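Local coordinates for protein formiminoglutamase (Trypanosoma cruzi, PDB 4MYK) that hydrolyses N-formimino-L-glutamate to L-glutamate and formamide, as an arginase-like manganese metalloenzyme, at residues Gly36-Val44 and Ile118-Ala126; Ser243-Pro251 and Glu281-Ser291. The protein carries 1 engineered substitution. All coordinates share one frame; numbering follows the deposited sequence.

Contact 1: Gly36-Val44 and Ile118-Ala126; sequences GFPYDEGCV and IGGGNDQSA
The carbonyl oxygen Y39 O is gripped from two neighbouring glycines: G121 N donates a hydrogen bond of 2.8 Å almost head-on to the carbonyl, with a C=O...N angle of 167°, and G120 CA adds a C-H...O contact at 3.1 Å. E41 O is held in a similar way. It accepts a longer bond of 3.3 Å from D123 N, which lies tilted from the carbonyl plane, while G121 CA comes to 3.2 Å of the same oxygen. Lacking side chains, G120 can come close to F37 O and G121 to D40 O and E41 O, while G119 leaves room for Q124 OE1; G120 also has a positive phi and follows a cis peptide bond. Where the chains are still strands, F37 N donates to I118 O at 2.8 Å, part of the parallel pairing.

The aromatic side chain of F37 leaves with CG anti to the backbone N (chi1 -160°), and its CD2 is met obliquely by Q124 CB at 3.5 Å. One ring face is roofed by Y39 CD2, over the centre. The extended Q124 chain runs past the phenylalanine the other way, bringing its buried OE1 near F37 CB with no polar partner found; its NE2 makes weak bonds with strand 274-280. D123 turns its carboxylate against E41 and G42, OD1 lying 3.3 Å from E41 CB. N122 is a manganese ligand.

These turns follow adjacent strands of the parallel arginase-fold sheet, 32-37 and 114-119. Strand 274-280 flanks 114-119 on its other edge, helix 94-110 packs on F37, Y39 and E41, and helix 165-170 touches D123, S125 and A126, where the 3-10 turn 122-124 runs on into helix 125-135.

Contact 2: Ser243-Pro251 and Glu281-Ser291; sequences SDMPGVSCP and ELNPLVEEYRS
The R290 guanidinium has D244 O over one face, while S243 O and two waters lie at its edge, in plane; S243 O takes a nearly straight bond from NH2 (2.7 Å, 178°). P246 crosses the arginine roughly at right angles, its CG meeting NH1 obliquely at 3.4 Å. NE is hydrogen-bonded to S242 OG of the second subunit, so arginine, with donors on several sides, suits this place.

The second flat group, the E287 carboxylate, is folded back by a bend at chi2 (-83°) toward the N-H groups of 289-291 and receives four bonds. OE1 takes S291 N on its syn lone pair and S291 OG, at 2.6 Å, on its anti side; OE2 takes R290 N on its syn lone pair and Y289 N from above the carboxylate plane. So many donors at a helix start probably stabilise the negative charge. S291 OG accepts from G247 N at 2.7 Å, and G247, having no side chain, lets E287 CB within 3.6 Å of its CA.

An amide suits N283: ND2 bonds S249 OG in plane (3.1 Å) and also A50 O, while N283 N donates from above the carbonyl plane to G247 O (2.9 Å). S249 OG lies 3.0 Å from E281 OE1; E281 OE2 accepts hydrogen bonds from N122 N and C43 N.

Such capping by E287 begins helix 290-306, against the loop that follows metal-bearing strand 231-236 of the arginase fold.

Contacts 1 and 2, with centres about 14 Å apart, meet beside the manganese site. A disulfide between C43 SG and C250 SG, 2.0 Å long, joins 36-44 to 243-251 in this oxidised form. A probable hydrogen bond of 2.9 Å links E281 N to G120 O. E281 also sends its carboxylate into contact 1, OE2 lying 3.5 Å from G121 CA. Contact 1 supplies the metal ligand N122, whose nearest side-chain atom is about 3 Å from a manganese ion. Contact 2 supplies E281, about 5 Å from a manganese ion by nearest atoms, as a second-shell residue probably helping to position N122. The side chain of C43 also lies about 4 Å from that of the ligand H148.

Contact 1: Gly36-Val44 and Ile118-Ala126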
loop_
_atom_site.group_PDB
_atom_site.type_symbol
_atom_site.label_atom_id
_atom_site.label_comp_id
_atom_site.label_asym_id
_atom_site.label_seq_id
_atom_site.Cartn_x
_atom_site.Cartn_y
_atom_site.Cartn_z
ATOM N N GLY A 36 -8.423 -27.633 6.985
ATOM C CA GLY A 36 -8.221 -26.525 7.897
ATOM C C GLY A 36 -7.375 -26.919 9.086
ATOM O O GLY A 36 -7.517 -28.019 9.622
ATOM N N PHE A 37 -6.484 -26.020 9.494
ATOM C CA PHE A 37 -5.700 -26.215 10.709
ATOM C C PHE A 37 -5.795 -24.994 11.640
ATOM O O PHE A 37 -4.898 -24.135 11.660
ATOM C CB PHE A 37 -4.244 -26.574 10.381
ATOM C CG PHE A 37 -3.513 -27.243 11.520
ATOM C CD1 PHE A 37 -3.935 -28.475 12.005
ATOM C CD2 PHE A 37 -2.409 -26.644 12.099
ATOM C CE1 PHE A 37 -3.278 -29.085 13.047
ATOM C CE2 PHE A 37 -1.743 -27.249 13.137
ATOM C CZ PHE A 37 -2.176 -28.472 13.614
ATOM N N PRO A 38 -6.885 -24.929 12.432
ATOM C CA PRO A 38 -7.204 -23.784 13.290
ATOM C C PRO A 38 -6.376 -23.757 14.584
ATOM O O PRO A 38 -6.940 -23.891 15.670
ATOM C CB PRO A 38 -8.689 -24.002 13.623
ATOM C CG PRO A 38 -9.060 -25.376 13.077
ATOM C CD PRO A 38 -7.798 -26.055 12.677
ATOM N N TYR A 39 -5.058 -23.588 14.468
ATOM C CA TYR A 39 -4.187 -23.500 15.635
ATOM C C TYR A 39 -3.210 -22.340 15.508
ATOM O O TYR A 39 -2.704 -22.059 14.429
ATOM C CB TYR A 39 -3.447 -24.820 15.871
ATOM C CG TYR A 39 -4.397 -25.967 16.111
ATOM C CD1 TYR A 39 -4.834 -26.277 17.391
ATOM C CD2 TYR A 39 -4.888 -26.720 15.048
ATOM C CE1 TYR A 39 -5.728 -27.320 17.604
ATOM C CE2 TYR A 39 -5.781 -27.768 15.248
ATOM C CZ TYR A 39 -6.196 -28.063 16.525
ATOM O OH TYR A 39 -7.079 -29.100 16.723
ATOM N N ASP A 40 -2.948 -21.683 16.628
ATOM C CA ASP A 40 -2.178 -20.449 16.661
ATOM C C ASP A 40 -0.708 -20.620 16.338
ATOM O O ASP A 40 -0.108 -19.765 15.699
ATOM C CB ASP A 40 -2.264 -19.820 18.061
ATOM C CG ASP A 40 -3.384 -18.806 18.192
ATOM O OD1 ASP A 40 -3.420 -18.116 19.229
ATOM O OD2 ASP A 40 -4.219 -18.688 17.265
ATOM N N GLU A 41 -0.124 -21.710 16.818
ATOM C CA GLU A 41 1.331 -21.812 16.955
ATOM C C GLU A 41 2.176 -21.530 15.705
ATOM O O GLU A 41 2.004 -22.143 14.650
ATOM C CB GLU A 41 1.716 -23.148 17.590
ATOM C CG GLU A 41 1.295 -23.272 19.052
ATOM C CD GLU A 41 -0.197 -23.578 19.248
ATOM O OE1 GLU A 41 -0.892 -23.848 18.245
ATOM O OE2 GLU A 41 -0.664 -23.557 20.413
ATOM N N GLY A 42 3.102 -20.590 15.861
ATOM C CA GLY A 42 3.984 -20.161 14.797
ATOM C C GLY A 42 4.606 -18.843 15.204
ATOM O O GLY A 42 5.276 -18.756 16.226
ATOM N N CYS A 43 4.355 -17.804 14.417
ATOM C CA CYS A 43 4.979 -16.501 14.646
ATOM C C CYS A 43 4.451 -15.763 15.886
ATOM O O CYS A 43 5.082 -14.813 16.368
ATOM C CB CYS A 43 4.862 -15.619 13.397
ATOM S SG CYS A 43 6.097 -14.327 13.331
ATOM N N VAL A 44 3.298 -16.194 16.400
ATOM C CA VAL A 44 2.814 -15.692 17.694
ATOM C C VAL A 44 3.889 -15.901 18.765
ATOM O O VAL A 44 3.948 -15.178 19.760
ATOM C CB VAL A 44 1.484 -16.366 18.134
ATOM C CG1 VAL A 44 1.678 -17.853 18.368
ATOM C CG2 VAL A 44 0.944 -15.700 19.389
ATOM N N ILE A 118 -5.123 -24.805 4.944
ATOM C CA ILE A 118 -5.277 -23.430 5.396
ATOM C C ILE A 118 -5.124 -23.355 6.911
ATOM O O ILE A 118 -5.798 -24.074 7.643
ATOM C CB ILE A 118 -6.624 -22.807 4.943
ATOM C CG1 ILE A 118 -6.762 -21.384 5.483
ATOM C CG2 ILE A 118 -7.812 -23.676 5.354
ATOM C CD1 ILE A 118 -5.669 -20.468 5.009
ATOM N N GLY A 119 -4.213 -22.493 7.364
ATOM C CA GLY A 119 -3.950 -22.309 8.779
ATOM C C GLY A 119 -4.456 -20.973 9.313
ATOM O O GLY A 119 -5.033 -20.166 8.569
ATOM N N GLY A 120 -4.196 -20.716 10.594
ATOM C CA GLY A 120 -3.317 -21.554 11.395
ATOM C C GLY A 120 -1.906 -20.990 11.317
ATOM O O GLY A 120 -1.579 -20.296 10.364
ATOM N N GLY A 121 -1.066 -21.274 12.310
ATOM C CA GLY A 121 0.313 -20.800 12.306
ATOM C C GLY A 121 1.329 -21.664 11.563
ATOM O O GLY A 121 1.046 -22.798 11.196
ATOM N N ASN A 122 2.527 -21.112 11.367
ATOM C CA ASN A 122 3.630 -21.748 10.630
ATOM C C ASN A 122 3.840 -23.223 10.939
ATOM O O ASN A 122 4.304 -23.997 10.082
ATOM C CB ASN A 122 4.963 -21.039 10.931
ATOM C CG ASN A 122 5.013 -19.600 10.429
ATOM O OD1 ASN A 122 4.561 -19.282 9.325
ATOM N ND2 ASN A 122 5.594 -18.728 11.238
ATOM N N ASP A 123 3.526 -23.603 12.175
ATOM C CA ASP A 123 3.914 -24.917 12.701
ATOM C C ASP A 123 3.273 -26.103 11.963
ATOM O O ASP A 123 3.799 -27.215 11.987
ATOM C CB ASP A 123 3.657 -24.984 14.205
ATOM C CG ASP A 123 4.623 -24.106 14.996
ATOM O OD1 ASP A 123 4.572 -24.135 16.246
ATOM O OD2 ASP A 123 5.443 -23.391 14.377
ATOM N N GLN A 124 2.152 -25.842 11.294
ATOM C CA GLN A 124 1.479 -26.832 10.467
ATOM C C GLN A 124 2.400 -27.384 9.372
ATOM O O GLN A 124 2.184 -28.489 8.872
ATOM C CB GLN A 124 0.236 -26.207 9.825
ATOM C CG GLN A 124 0.541 -25.220 8.687
ATOM C CD GLN A 124 -0.712 -24.655 8.052
ATOM O OE1 GLN A 124 -1.827 -25.015 8.425
ATOM N NE2 GLN A 124 -0.539 -23.764 7.093
ATOM N N SER A 125 3.419 -26.609 9.003
ATOM C CA SER A 125 4.279 -26.957 7.882
ATOM C C SER A 125 5.129 -28.182 8.167
ATOM O O SER A 125 5.507 -28.902 7.246
ATOM C CB SER A 125 5.178 -25.786 7.520
ATOM O OG SER A 125 4.419 -24.601 7.378
ATOM N N ALA A 126 5.435 -28.416 9.441
ATOM C CA ALA A 126 6.216 -29.589 9.814
ATOM C C ALA A 126 5.459 -30.888 9.493
ATOM O O ALA A 126 5.963 -31.728 8.747
ATOM C CB ALA A 126 6.635 -29.523 11.274
#

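Contact 2: Ser243-Pro251 and Glu281-Ser291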
loop_
_atom_site.group_PDB
_atom_site.type_symbol
_atom_site.label_atom_id
_atom_site.label_comp_id
_atom_site.label_asym_id
_atom_site.label_seq_id
_atom_site.Cartn_x
_atom_site.Cartn_y
_atom_site.Cartn_z
ATOM N N SER A 243 0.766 -3.382 3.981
ATOM C CA SER A 243 -0.100 -2.446 3.271
ATOM C C SER A 243 -1.182 -3.192 2.467
ATOM O O SER A 243 -2.315 -2.715 2.354
ATOM C CB SER A 243 0.708 -1.506 2.370
ATOM O OG SER A 243 1.346 -2.207 1.325
ATOM N N ASP A 244 -0.813 -4.353 1.916
ATOM C CA ASP A 244 -1.743 -5.262 1.224
ATOM C C ASP A 244 -2.309 -6.348 2.143
ATOM O O ASP A 244 -3.450 -6.790 1.980
ATOM C CB ASP A 244 -1.043 -5.974 0.063
ATOM C CG ASP A 244 -0.869 -5.095 -1.128
ATOM O OD1 ASP A 244 -1.651 -4.138 -1.269
ATOM O OD2 ASP A 244 0.049 -5.364 -1.923
ATOM N N MET A 245 -1.493 -6.791 3.093
ATOM C CA MET A 245 -1.816 -7.961 3.886
ATOM C C MET A 245 -1.580 -7.676 5.369
ATOM O O MET A 245 -0.633 -8.189 5.955
ATOM C CB MET A 245 -0.958 -9.135 3.407
ATOM C CG MET A 245 -1.420 -10.512 3.855
ATOM S SD MET A 245 -3.107 -10.839 3.333
ATOM C CE MET A 245 -3.008 -12.584 2.944
ATOM N N PRO A 246 -2.433 -6.832 5.975
ATOM C CA PRO A 246 -2.244 -6.467 7.391
ATOM C C PRO A 246 -2.690 -7.543 8.403
ATOM O O PRO A 246 -2.226 -7.530 9.546
ATOM C CB PRO A 246 -3.080 -5.192 7.547
ATOM C CG PRO A 246 -4.095 -5.265 6.473
ATOM C CD PRO A 246 -3.443 -5.989 5.312
ATOM N N GLY A 247 -3.554 -8.466 7.990
ATOM C CA GLY A 247 -4.156 -9.407 8.923
ATOM C C GLY A 247 -3.364 -10.685 9.115
ATOM O O GLY A 247 -3.793 -11.763 8.686
ATOM N N VAL A 248 -2.201 -10.559 9.753
ATOM C CA VAL A 248 -1.304 -11.684 9.984
ATOM C C VAL A 248 -0.731 -11.473 11.368
ATOM O O VAL A 248 -0.895 -10.403 11.937
ATOM C CB VAL A 248 -0.154 -11.771 8.928
ATOM C CG1 VAL A 248 -0.713 -11.868 7.513
ATOM C CG2 VAL A 248 0.788 -10.594 9.045
ATOM N N SER A 249 -0.086 -12.489 11.928
ATOM C CA SER A 249 0.375 -12.410 13.315
ATOM C C SER A 249 1.617 -11.525 13.410
ATOM O O SER A 249 1.801 -10.793 14.382
ATOM C CB SER A 249 0.659 -13.812 13.882
ATOM O OG SER A 249 -0.381 -14.730 13.541
ATOM N N CYS A 250 2.461 -11.585 12.386
ATOM C CA CYS A 250 3.662 -10.765 12.325
ATOM C C CYS A 250 3.635 -9.890 11.079
ATOM O O CYS A 250 4.259 -10.226 10.076
ATOM C CB CYS A 250 4.913 -11.646 12.318
ATOM S SG CYS A 250 5.177 -12.587 13.854
ATOM N N PRO A 251 2.895 -8.767 11.139
ATOM C CA PRO A 251 2.765 -7.846 10.000
ATOM C C PRO A 251 4.110 -7.342 9.447
ATOM O O PRO A 251 5.010 -6.937 10.207
ATOM C CB PRO A 251 1.929 -6.695 10.576
ATOM C CG PRO A 251 1.126 -7.336 11.679
ATOM C CD PRO A 251 2.040 -8.367 12.277
ATOM N N GLU A 281 -0.374 -18.248 8.776
ATOM C CA GLU A 281 -0.283 -16.976 9.504
ATOM C C GLU A 281 -1.441 -15.980 9.294
ATOM O O GLU A 281 -1.394 -14.856 9.790
ATOM C CB GLU A 281 1.095 -16.318 9.296
ATOM C CG GLU A 281 2.270 -17.143 9.865
ATOM C CD GLU A 281 2.211 -17.249 11.377
ATOM O OE1 GLU A 281 1.650 -16.324 12.002
ATOM O OE2 GLU A 281 2.720 -18.244 11.939
ATOM N N LEU A 282 -2.487 -16.407 8.590
ATOM C CA LEU A 282 -3.685 -15.579 8.439
ATOM C C LEU A 282 -4.338 -15.375 9.803
ATOM O O LEU A 282 -4.665 -16.341 10.492
ATOM C CB LEU A 282 -4.691 -16.198 7.454
ATOM C CG LEU A 282 -5.902 -15.315 7.135
ATOM C CD1 LEU A 282 -5.439 -14.069 6.423
ATOM C CD2 LEU A 282 -6.934 -16.045 6.290
ATOM N N ASN A 283 -4.535 -14.111 10.171
ATOM C CA ASN A 283 -4.936 -13.746 11.523
ATOM C C ASN A 283 -6.016 -12.638 11.546
ATOM O O ASN A 283 -5.701 -11.438 11.520
ATOM C CB ASN A 283 -3.693 -13.324 12.301
ATOM C CG ASN A 283 -3.965 -13.130 13.756
ATOM O OD1 ASN A 283 -5.088 -12.799 14.152
ATOM N ND2 ASN A 283 -2.937 -13.319 14.575
ATOM N N PRO A 284 -7.300 -13.049 11.580
ATOM C CA PRO A 284 -8.445 -12.136 11.439
ATOM C C PRO A 284 -8.650 -11.240 12.651
ATOM O O PRO A 284 -9.391 -10.259 12.554
ATOM C CB PRO A 284 -9.636 -13.083 11.270
ATOM C CG PRO A 284 -9.027 -14.379 10.800
ATOM C CD PRO A 284 -7.712 -14.462 11.507
ATOM N N LEU A 285 -8.009 -11.576 13.769
ATOM C CA LEU A 285 -8.029 -10.700 14.944
ATOM C C LEU A 285 -7.162 -9.481 14.688
ATOM O O LEU A 285 -7.407 -8.418 15.249
ATOM C CB LEU A 285 -7.519 -11.406 16.193
ATOM C CG LEU A 285 -8.046 -12.810 16.469
ATOM C CD1 LEU A 285 -7.793 -13.180 17.928
ATOM C CD2 LEU A 285 -9.517 -12.876 16.118
ATOM N N VAL A 286 -6.135 -9.632 13.854
ATOM C CA VAL A 286 -5.317 -8.478 13.491
ATOM C C VAL A 286 -6.008 -7.603 12.438
ATOM O O VAL A 286 -6.064 -6.384 12.594
ATOM C CB VAL A 286 -3.905 -8.859 13.035
ATOM C CG1 VAL A 286 -3.174 -7.616 12.556
ATOM C CG2 VAL A 286 -3.154 -9.513 14.171
ATOM N N GLU A 287 -6.523 -8.225 11.381
ATOM C CA GLU A 287 -7.385 -7.548 10.420
ATOM C C GLU A 287 -8.277 -8.605 9.776
ATOM O O GLU A 287 -7.798 -9.677 9.417
ATOM C CB GLU A 287 -6.563 -6.792 9.373
ATOM C CG GLU A 287 -7.371 -5.810 8.538
ATOM C CD GLU A 287 -8.081 -6.474 7.375
ATOM O OE1 GLU A 287 -7.531 -7.448 6.829
ATOM O OE2 GLU A 287 -9.173 -6.012 6.990
ATOM N N GLU A 288 -9.569 -8.317 9.635
ATOM C CA GLU A 288 -10.532 -9.381 9.369
ATOM C C GLU A 288 -11.242 -9.365 8.010
ATOM O O GLU A 288 -11.915 -10.330 7.664
ATOM C CB GLU A 288 -11.589 -9.405 10.464
ATOM C CG GLU A 288 -12.399 -8.128 10.538
ATOM C CD GLU A 288 -13.805 -8.363 11.041
ATOM O OE1 GLU A 288 -14.667 -7.495 10.781
ATOM O OE2 GLU A 288 -14.059 -9.414 11.678
ATOM N N TYR A 289 -11.120 -8.290 7.241
ATOM C CA TYR A 289 -11.827 -8.239 5.950
ATOM C C TYR A 289 -10.911 -8.297 4.709
ATOM O O TYR A 289 -11.084 -9.154 3.840
ATOM C CB TYR A 289 -12.773 -7.031 5.876
ATOM C CG TYR A 289 -13.807 -7.181 4.782
ATOM C CD1 TYR A 289 -15.000 -7.852 5.021
ATOM C CD2 TYR A 289 -13.581 -6.684 3.495
ATOM C CE1 TYR A 289 -15.951 -8.013 4.021
ATOM C CE2 TYR A 289 -14.532 -6.839 2.486
ATOM C CZ TYR A 289 -15.714 -7.504 2.759
ATOM O OH TYR A 289 -16.668 -7.670 1.776
ATOM N N ARG A 290 -9.934 -7.394 4.649
ATOM C CA ARG A 290 -9.074 -7.245 3.483
ATOM C C ARG A 290 -8.126 -8.422 3.309
ATOM O O ARG A 290 -7.840 -8.869 2.182
ATOM C CB ARG A 290 -8.259 -5.959 3.602
ATOM C CG ARG A 290 -9.076 -4.670 3.555
ATOM C CD ARG A 290 -8.190 -3.431 3.732
ATOM N NE ARG A 290 -7.164 -3.295 2.697
ATOM C CZ ARG A 290 -5.857 -3.127 2.931
ATOM N NH1 ARG A 290 -5.384 -3.066 4.169
ATOM N NH2 ARG A 290 -5.011 -3.015 1.917
ATOM N N SER A 291 -7.619 -8.911 4.434
ATOM C CA SER A 291 -6.562 -9.916 4.416
ATOM C C SER A 291 -7.071 -11.319 4.043
ATOM O O SER A 291 -6.446 -12.020 3.255
ATOM C CB SER A 291 -5.811 -9.895 5.747
ATOM O OG SER A 291 -5.352 -8.577 6.011
HETATM O O HOH W 1 -3.133 -2.254 5.486
HETATM O O HOH W 2 -4.386 -3.633 -1.328
HETATM O O HOH W 3 -6.781 -12.080 8.285
HETATM O O HOH W 4 2.801 -13.952 10.949
#